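Long-range contacts in MOG1 protein (Saccharomyces cerevisiae, PDB 1JHS), which works in the Ran GTPase system of nuclear protein import and poly(A)+ mRNA export, binding the small GTPase Gsp1: residues T14-P19 / V176-V181; I57-L62 / T138-S143; K103-V108 / G127-R132. The protein carries 1 engineered substitution. All blocks are in the same frame, centred on the assembly; numbering follows the deposited sequence.

Contact 1 (T14-P19 / V176-V181); sequences TTVVPP and VRKFHV
T14 and H180 form an antiparallel hydrogen-bonded beta pair that joins the chain leaving helix 163-178 to strand 13-17. It completes the small three-stranded antiparallel sheet of Mog1, in which 13-17 runs between strands 4-8 and 180-181. The pair illustrates how a very short strand can tie the two ends of a chain together.

Two backbone bonds close the ring. T14 N donates to H180 O over 2.9 Å, and H180 N returns to T14 O at the same length, neither bond far from straight. T14 O also receives a weak CA-H...O contact from F179, with F179 CA 3.4 Å from T14 O. A water adds a further, indirect link: it lies 2.8 Å from T14 OG1 and probably also bonds to K178 O, although the second distance is unusually short and that half of the bridge is doubtful.

Side-chain contacts fall on both sides of the small sheet. T14 and H180 share a face, where T14 OG1, held between its own N and C by a chi1 of 61°, comes into van der Waals contact with H180 CB at 3.7 Å. F179 points the other way; its ring meets T15 CB obliquely and goes on to pack against I131 of the large sheet. On that buried side T15 OG1 is taken up by M175 O in helix 163-178, so the strand is also fastened directly to the helix.

The apolar contact is that of V16 with the lysine stem. V16 CG1 touches K178 CG at 3.8 Å and K178 CB at 3.9 Å. The lysine chain bends at chi2, which leaves K178 CD still 4.1 Å from V16 CG1, while the amino end leads away.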
loop_
_atom_site.group_PDB
_atom_site.type_symbol
_atom_site.label_atom_id
_atom_site.label_comp_id
_atom_site.label_asym_id
_atom_site.label_seq_id
_atom_site.Cartn_x
_atom_site.Cartn_y
_atom_site.Cartn_z
ATOM N N THR A 14 2.957 4.714 -14.845
ATOM C CA THR A 14 3.210 3.281 -14.897
ATOM C C THR A 14 3.883 2.861 -13.587
ATOM O O THR A 14 4.524 3.668 -12.908
ATOM C CB THR A 14 4.133 2.845 -16.099
ATOM O OG1 THR A 14 5.422 3.466 -15.984
ATOM C CG2 THR A 14 3.497 3.241 -17.434
ATOM N N THR A 15 3.674 1.605 -13.210
ATOM C CA THR A 15 4.317 1.030 -12.036
ATOM C C THR A 15 4.189 -0.462 -12.297
ATOM O O THR A 15 3.971 -0.864 -13.454
ATOM C CB THR A 15 3.634 1.468 -10.699
ATOM O OG1 THR A 15 4.359 0.904 -9.591
ATOM C CG2 THR A 15 2.180 1.021 -10.646
ATOM N N VAL A 16 4.333 -1.294 -11.273
ATOM C CA VAL A 16 4.199 -2.734 -11.507
ATOM C C VAL A 16 3.267 -3.343 -10.485
ATOM O O VAL A 16 3.069 -2.762 -9.419
ATOM C CB VAL A 16 5.562 -3.453 -11.391
ATOM C CG1 VAL A 16 6.534 -2.898 -12.420
ATOM C CG2 VAL A 16 6.144 -3.266 -9.962
ATOM N N VAL A 17 2.659 -4.483 -10.843
ATOM C CA VAL A 17 1.820 -5.245 -9.923
ATOM C C VAL A 17 2.107 -6.740 -10.159
ATOM O O VAL A 17 2.616 -7.137 -11.227
ATOM C CB VAL A 17 0.275 -4.962 -10.068
ATOM C CG1 VAL A 17 -0.005 -3.455 -9.937
ATOM C CG2 VAL A 17 -0.257 -5.528 -11.370
ATOM N N PRO A 18 1.811 -7.594 -9.166
ATOM C CA PRO A 18 2.078 -9.027 -9.352
ATOM C C PRO A 18 1.167 -9.705 -10.356
ATOM O O PRO A 18 0.057 -9.249 -10.616
ATOM C CB PRO A 18 1.830 -9.629 -7.961
ATOM C CG PRO A 18 1.977 -8.457 -7.015
ATOM C CD PRO A 18 1.320 -7.331 -7.809
ATOM N N PRO A 19 1.632 -10.829 -10.925
ATOM C CA PRO A 19 0.769 -11.526 -11.879
ATOM C C PRO A 19 -0.460 -12.064 -11.120
ATOM O O PRO A 19 -0.397 -12.335 -9.914
ATOM C CB PRO A 19 1.671 -12.637 -12.426
ATOM C CG PRO A 19 2.748 -12.824 -11.355
ATOM C CD PRO A 19 2.993 -11.406 -10.897
ATOM N N VAL A 176 7.317 1.518 -5.858
ATOM C CA VAL A 176 7.853 2.867 -5.697
ATOM C C VAL A 176 9.026 3.105 -6.635
ATOM O O VAL A 176 9.106 4.152 -7.290
ATOM C CB VAL A 176 8.302 3.091 -4.241
ATOM C CG1 VAL A 176 9.145 4.384 -4.111
ATOM C CG2 VAL A 176 7.063 3.156 -3.348
ATOM N N ARG A 177 9.934 2.135 -6.703
ATOM C CA ARG A 177 11.095 2.284 -7.581
ATOM C C ARG A 177 10.720 2.309 -9.049
ATOM O O ARG A 177 11.383 2.985 -9.833
ATOM C CB ARG A 177 12.112 1.176 -7.314
ATOM C CG ARG A 177 12.879 1.459 -6.024
ATOM C CD ARG A 177 14.118 0.652 -5.954
ATOM N NE ARG A 177 15.097 1.235 -5.038
ATOM C CZ ARG A 177 14.850 1.515 -3.781
ATOM N NH1 ARG A 177 13.637 1.274 -3.317
ATOM N NH2 ARG A 177 15.819 1.966 -2.978
ATOM N N LYS A 178 9.657 1.594 -9.407
ATOM C CA LYS A 178 9.184 1.521 -10.799
ATOM C C LYS A 178 8.168 2.595 -11.191
ATOM O O LYS A 178 7.783 2.704 -12.371
ATOM C CB LYS A 178 8.546 0.156 -11.055
ATOM C CG LYS A 178 9.538 -0.989 -11.158
ATOM C CD LYS A 178 10.158 -1.022 -12.542
ATOM C CE LYS A 178 10.941 -2.303 -12.739
ATOM N NZ LYS A 178 11.269 -2.490 -14.192
ATOM N N PHE A 179 7.743 3.386 -10.212
ATOM C CA PHE A 179 6.744 4.429 -10.415
ATOM C C PHE A 179 7.235 5.519 -11.370
ATOM O O PHE A 179 8.277 6.130 -11.141
ATOM C CB PHE A 179 6.377 5.051 -9.058
ATOM C CG PHE A 179 5.210 6.004 -9.122
ATOM C CD1 PHE A 179 3.899 5.537 -8.999
ATOM C CD2 PHE A 179 5.422 7.354 -9.353
ATOM C CE1 PHE A 179 2.797 6.429 -9.110
ATOM C CE2 PHE A 179 4.330 8.252 -9.473
ATOM C CZ PHE A 179 3.026 7.778 -9.350
ATOM N N HIS A 180 6.477 5.771 -12.434
ATOM C CA HIS A 180 6.891 6.783 -13.406
ATOM C C HIS A 180 5.741 7.599 -13.984
ATOM O O HIS A 180 4.707 7.044 -14.394
ATOM C CB HIS A 180 7.653 6.121 -14.573
ATOM C CG HIS A 180 8.996 5.581 -14.194
ATOM N ND1 HIS A 180 9.982 6.364 -13.629
ATOM C CD2 HIS A 180 9.527 4.336 -14.316
ATOM C CE1 HIS A 180 11.060 5.624 -13.418
ATOM N NE2 HIS A 180 10.809 4.389 -13.825
ATOM N N VAL A 181 5.916 8.918 -14.012
ATOM C CA VAL A 181 4.894 9.773 -14.594
ATOM C C VAL A 181 5.254 9.853 -16.077
ATOM O O VAL A 181 6.333 10.323 -16.442
ATOM C CB VAL A 181 4.877 11.198 -13.975
ATOM C CG1 VAL A 181 3.762 12.016 -14.613
ATOM C CG2 VAL A 181 4.645 11.107 -12.454
HETATM O O HOH W 1 7.153 1.776 -14.645
#

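Contact 2 (I57-L62 / T138-S143)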
loop_
_atom_site.group_PDB
_atom_site.type_symbol
_atom_site.label_atom_id
_atom_site.label_comp_id
_atom_site.label_asym_id
_atom_site.label_seq_id
_atom_site.Cartn_x
_atom_site.Cartn_y
_atom_site.Cartn_z
ATOM N N ILE A 57 -4.410 -3.680 -3.714
ATOM C CA ILE A 57 -3.525 -2.543 -3.916
ATOM C C ILE A 57 -4.310 -1.311 -4.371
ATOM O O ILE A 57 -5.094 -1.391 -5.315
ATOM C CB ILE A 57 -2.482 -2.868 -5.032
ATOM C CG1 ILE A 57 -1.663 -4.119 -4.647
ATOM C CG2 ILE A 57 -1.583 -1.639 -5.289
ATOM C CD1 ILE A 57 -0.759 -4.681 -5.812
ATOM N N ILE A 58 -4.101 -0.188 -3.700
ATOM C CA ILE A 58 -4.769 1.049 -4.091
ATOM C C ILE A 58 -3.707 2.132 -4.287
ATOM O O ILE A 58 -2.826 2.294 -3.461
ATOM C CB ILE A 58 -5.741 1.586 -3.014
ATOM C CG1 ILE A 58 -6.919 0.628 -2.807
ATOM C CG2 ILE A 58 -6.280 2.984 -3.475
ATOM C CD1 ILE A 58 -7.892 1.116 -1.764
ATOM N N VAL A 59 -3.790 2.850 -5.395
ATOM C CA VAL A 59 -2.869 3.952 -5.657
ATOM C C VAL A 59 -3.820 5.125 -5.605
ATOM O O VAL A 59 -4.889 5.088 -6.233
ATOM C CB VAL A 59 -2.239 3.856 -7.070
ATOM C CG1 VAL A 59 -1.359 5.065 -7.321
ATOM C CG2 VAL A 59 -1.416 2.582 -7.190
ATOM N N ASP A 60 -3.465 6.164 -4.863
ATOM C CA ASP A 60 -4.368 7.300 -4.737
ATOM C C ASP A 60 -3.618 8.613 -4.934
ATOM O O ASP A 60 -2.590 8.841 -4.302
ATOM C CB ASP A 60 -5.001 7.288 -3.358
ATOM C CG ASP A 60 -6.374 7.943 -3.339
ATOM O OD1 ASP A 60 -6.714 8.669 -4.307
ATOM O OD2 ASP A 60 -7.112 7.721 -2.350
ATOM N N LEU A 61 -4.143 9.466 -5.809
ATOM C CA LEU A 61 -3.515 10.765 -6.086
ATOM C C LEU A 61 -4.180 11.767 -5.160
ATOM O O LEU A 61 -5.352 12.124 -5.354
ATOM C CB LEU A 61 -3.749 11.152 -7.542
ATOM C CG LEU A 61 -3.251 10.126 -8.570
ATOM C CD1 LEU A 61 -3.538 10.646 -9.987
ATOM C CD2 LEU A 61 -1.742 9.894 -8.404
ATOM N N LEU A 62 -3.439 12.212 -4.148
ATOM C CA LEU A 62 -3.982 13.127 -3.160
ATOM C C LEU A 62 -3.310 14.497 -3.182
ATOM O O LEU A 62 -2.235 14.667 -3.730
ATOM C CB LEU A 62 -3.827 12.499 -1.768
ATOM C CG LEU A 62 -4.473 11.108 -1.565
ATOM C CD1 LEU A 62 -4.177 10.588 -0.148
ATOM C CD2 LEU A 62 -5.980 11.230 -1.772
ATOM N N THR A 138 0.974 17.121 -5.572
ATOM C CA THR A 138 0.292 15.852 -5.400
ATOM C C THR A 138 1.121 14.912 -4.539
ATOM O O THR A 138 2.319 14.778 -4.755
ATOM C CB THR A 138 0.042 15.192 -6.765
ATOM O OG1 THR A 138 -0.821 16.031 -7.546
ATOM C CG2 THR A 138 -0.586 13.822 -6.596
ATOM N N ASP A 139 0.475 14.286 -3.554
ATOM C CA ASP A 139 1.123 13.285 -2.701
ATOM C C ASP A 139 0.498 11.957 -3.167
ATOM O O ASP A 139 -0.719 11.759 -3.025
ATOM C CB ASP A 139 0.781 13.495 -1.210
ATOM C CG ASP A 139 1.835 14.322 -0.475
ATOM O OD1 ASP A 139 2.928 14.547 -1.069
ATOM O OD2 ASP A 139 1.583 14.727 0.697
ATOM N N VAL A 140 1.307 11.098 -3.790
ATOM C CA VAL A 140 0.805 9.790 -4.242
ATOM C C VAL A 140 0.894 8.815 -3.064
ATOM O O VAL A 140 1.981 8.627 -2.512
ATOM C CB VAL A 140 1.652 9.221 -5.368
ATOM C CG1 VAL A 140 1.067 7.859 -5.829
ATOM C CG2 VAL A 140 1.707 10.226 -6.526
ATOM N N VAL A 141 -0.228 8.185 -2.697
ATOM C CA VAL A 141 -0.214 7.222 -1.589
ATOM C C VAL A 141 -0.573 5.832 -2.137
ATOM O O VAL A 141 -1.617 5.644 -2.746
ATOM C CB VAL A 141 -1.188 7.628 -0.444
ATOM C CG1 VAL A 141 -1.166 6.581 0.689
ATOM C CG2 VAL A 141 -0.770 8.998 0.132
ATOM N N ILE A 142 0.331 4.877 -1.944
ATOM C CA ILE A 142 0.096 3.511 -2.410
ATOM C C ILE A 142 -0.147 2.666 -1.166
ATOM O O ILE A 142 0.690 2.680 -0.248
ATOM C CB ILE A 142 1.319 2.933 -3.169
ATOM C CG1 ILE A 142 1.639 3.796 -4.403
ATOM C CG2 ILE A 142 1.000 1.510 -3.659
ATOM C CD1 ILE A 142 2.748 3.225 -5.344
ATOM N N SER A 143 -1.293 1.974 -1.103
ATOM C CA SER A 143 -1.581 1.121 0.056
ATOM C C SER A 143 -1.809 -0.314 -0.401
ATOM O O SER A 143 -2.408 -0.554 -1.451
ATOM C CB SER A 143 -2.807 1.616 0.866
ATOM O OG SER A 143 -3.953 1.921 0.073
#
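L62, V141 and S143 bury the most surface in this pairing of two central, adjacent strands of the large antiparallel sheet, and all three lie on the face turned to helix 70-83. The pairing is regular: I58, D60 and L62 form hydrogen-bonded pairs with S143, V141 and D139.

L62 reaches diagonally past its own partner. A chi1 of -57° sets CG beside the backbone N, and the extended chi2 (177°) carries L62 CD1 to V141 CG2 at 3.8 Å, the two side chains crossing rather than lying alongside. Closer in, L62 CB sits 3.4 Å from D139 O. L62 O receives D139 N at 2.7 Å, and T138 CG2 also lies 3.4 Å from L62 O.

V141 exchanges backbone bonds with D60, V141 N meeting D60 O at 2.9 Å, while H77 and L81 of helix 70-83 pack on its side chain. S143 makes a two-bond ring with I58: S143 N donates to I58 O over 2.8 Å. S143 OG lies 3.6 Å from I58 CB.

The reverse face is aliphatic. V140 is shared by V59 and L61, and L61 CD2 runs beside V140 CG2 at 3.9 Å; nearby I57 and I142 pack on helix 163-178.

D139 is a buried acid, and its carboxylate is met by R132, H77 and V65 N. Such donors would offset the cost of burying the charge and probably favour the ionised form, while the strands themselves are joined by backbone bonds and apolar packing.

Contact 3 (K103-V108 / G127-R132); sequences KFTGLV and GVALIR
G127 packs its CA against L107 CD2 at 3.8 Å, the leucine tip filling in over a residue that has no side chain, in a non-hydrogen-bonded pair within the hairpin formed by strands 103-113 and 124-133. V128 follows as a hydrogen-bonded pair with G106. V128 N reaches G106 O at 2.8 Å, whereas the return bond from G106 N is bent (137° at the hydrogen), and V128 O takes a further N-H from W74 of helix 70-83.

A129 turns to the opposite face, where its CB meets T105 CG2 at 3.8 Å beneath helix 163-178. The T105 hydroxyl is bonded there to Y169 and Q173. L130 pairs with F104: L130 N donates to F104 O over 2.8 Å, and L130 O accepts F104 N and also makes a weaker CA-H...O contact with K103 CA, 3.3 Å away. I131 CG2 then lies 4.2 Å from K103 CE, near the end of the extended lysine chain.

With glycine in two of the five pairs, cross-strand side-chain contact is sparse there, and the four N-H...O bonds carry much of the pairing.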
loop_
_atom_site.group_PDB
_atom_site.type_symbol
_atom_site.label_atom_id
_atom_site.label_comp_id
_atom_site.label_asym_id
_atom_site.label_seq_id
_atom_site.Cartn_x
_atom_site.Cartn_y
_atom_site.Cartn_z
ATOM N N LYS A 103 10.297 9.966 -1.380
ATOM C CA LYS A 103 9.754 8.606 -1.322
ATOM C C LYS A 103 10.000 7.913 -0.000
ATOM O O LYS A 103 11.145 7.757 0.417
ATOM C CB LYS A 103 10.341 7.759 -2.449
ATOM C CG LYS A 103 10.057 8.305 -3.840
ATOM C CD LYS A 103 10.761 7.495 -4.931
ATOM C CE LYS A 103 10.271 7.933 -6.311
ATOM N NZ LYS A 103 10.870 7.070 -7.394
ATOM N N PHE A 104 8.904 7.484 0.630
ATOM C CA PHE A 104 8.967 6.822 1.928
ATOM C C PHE A 104 8.060 5.600 1.914
ATOM O O PHE A 104 6.964 5.651 1.346
ATOM C CB PHE A 104 8.511 7.809 3.015
ATOM C CG PHE A 104 8.927 7.404 4.395
ATOM C CD1 PHE A 104 10.121 7.862 4.932
ATOM C CD2 PHE A 104 8.141 6.517 5.138
ATOM C CE1 PHE A 104 10.552 7.447 6.207
ATOM C CE2 PHE A 104 8.551 6.097 6.411
ATOM C CZ PHE A 104 9.765 6.566 6.942
ATOM N N THR A 105 8.515 4.506 2.534
ATOM C CA THR A 105 7.735 3.271 2.596
ATOM C C THR A 105 7.737 2.652 4.009
ATOM O O THR A 105 8.669 2.857 4.782
ATOM C CB THR A 105 8.309 2.192 1.627
ATOM O OG1 THR A 105 9.671 1.888 1.986
ATOM C CG2 THR A 105 8.292 2.694 0.201
ATOM N N GLY A 106 6.692 1.882 4.317
ATOM C CA GLY A 106 6.630 1.210 5.603
ATOM C C GLY A 106 5.476 0.213 5.646
ATOM O O GLY A 106 4.633 0.198 4.738
ATOM N N LEU A 107 5.493 -0.659 6.655
ATOM C CA LEU A 107 4.412 -1.620 6.892
ATOM C C LEU A 107 3.801 -1.100 8.202
ATOM O O LEU A 107 4.523 -0.769 9.140
ATOM C CB LEU A 107 4.947 -3.026 7.129
ATOM C CG LEU A 107 5.511 -3.810 5.956
ATOM C CD1 LEU A 107 5.952 -5.159 6.513
ATOM C CD2 LEU A 107 4.453 -3.997 4.872
ATOM N N VAL A 108 2.485 -1.061 8.272
ATOM C CA VAL A 108 1.794 -0.498 9.428
ATOM C C VAL A 108 0.762 -1.469 9.986
ATOM O O VAL A 108 0.162 -2.231 9.238
ATOM C CB VAL A 108 1.093 0.805 8.976
ATOM C CG1 VAL A 108 0.100 1.297 10.035
ATOM C CG2 VAL A 108 2.181 1.875 8.691
ATOM N N GLY A 127 0.725 -2.068 3.806
ATOM C CA GLY A 127 1.987 -1.517 3.348
ATOM C C GLY A 127 1.609 -0.127 2.864
ATOM O O GLY A 127 0.632 0.019 2.147
ATOM N N VAL A 128 2.345 0.905 3.254
ATOM C CA VAL A 128 1.985 2.244 2.781
ATOM C C VAL A 128 3.211 2.954 2.220
ATOM O O VAL A 128 4.254 2.993 2.874
ATOM C CB VAL A 128 1.424 3.123 3.919
ATOM C CG1 VAL A 128 1.052 4.522 3.377
ATOM C CG2 VAL A 128 0.195 2.454 4.538
ATOM N N ALA A 129 3.084 3.504 1.014
ATOM C CA ALA A 129 4.185 4.252 0.426
ATOM C C ALA A 129 3.711 5.648 0.062
ATOM O O ALA A 129 2.559 5.841 -0.317
ATOM C CB ALA A 129 4.712 3.555 -0.812
ATOM N N LEU A 130 4.606 6.624 0.211
ATOM C CA LEU A 130 4.299 8.002 -0.148
ATOM C C LEU A 130 5.314 8.403 -1.202
ATOM O O LEU A 130 6.503 8.151 -1.031
ATOM C CB LEU A 130 4.458 8.918 1.064
ATOM C CG LEU A 130 4.459 10.423 0.752
ATOM C CD1 LEU A 130 3.117 10.872 0.075
ATOM C CD2 LEU A 130 4.679 11.182 2.074
ATOM N N ILE A 131 4.837 8.989 -2.300
ATOM C CA ILE A 131 5.698 9.487 -3.368
ATOM C C ILE A 131 5.228 10.934 -3.528
ATOM O O ILE A 131 4.112 11.176 -3.984
ATOM C CB ILE A 131 5.473 8.729 -4.696
ATOM C CG1 ILE A 131 5.892 7.264 -4.525
ATOM C CG2 ILE A 131 6.315 9.370 -5.795
ATOM C CD1 ILE A 131 5.487 6.317 -5.679
ATOM N N ARG A 132 6.071 11.883 -3.141
ATOM C CA ARG A 132 5.683 13.291 -3.222
ATOM C C ARG A 132 5.989 13.905 -4.585
ATOM O O ARG A 132 7.157 14.009 -4.964
ATOM C CB ARG A 132 6.417 14.075 -2.125
ATOM C CG ARG A 132 6.415 13.364 -0.745
ATOM C CD ARG A 132 6.577 14.372 0.398
ATOM N NE ARG A 132 5.324 15.089 0.631
ATOM C CZ ARG A 132 5.184 16.111 1.478
ATOM N NH1 ARG A 132 6.226 16.559 2.173
ATOM N NH2 ARG A 132 3.981 16.650 1.668
#

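Contacts 2 and 3 belong to one seven-stranded antiparallel sheet, their centres about 10 Å apart; strands 124-133 and 138-147, consecutive in the chain, are neighbours there, bonded through V140 N with I131 O and A129 N with I142 O. Contact 1 lies in the separate three-stranded sheet, its centre about 12 Å from that of contact 2 and about 14 Å from that of contact 3. It still touches both: F179 also packs on V140, and V176 on A129 and T105. Along the chain the three are nested, contact 3 within contact 2 and contact 2 within contact 1, so the outermost closure fastens the chain ends over a core built from the middle, with the end of helix 163-178 packed beside it.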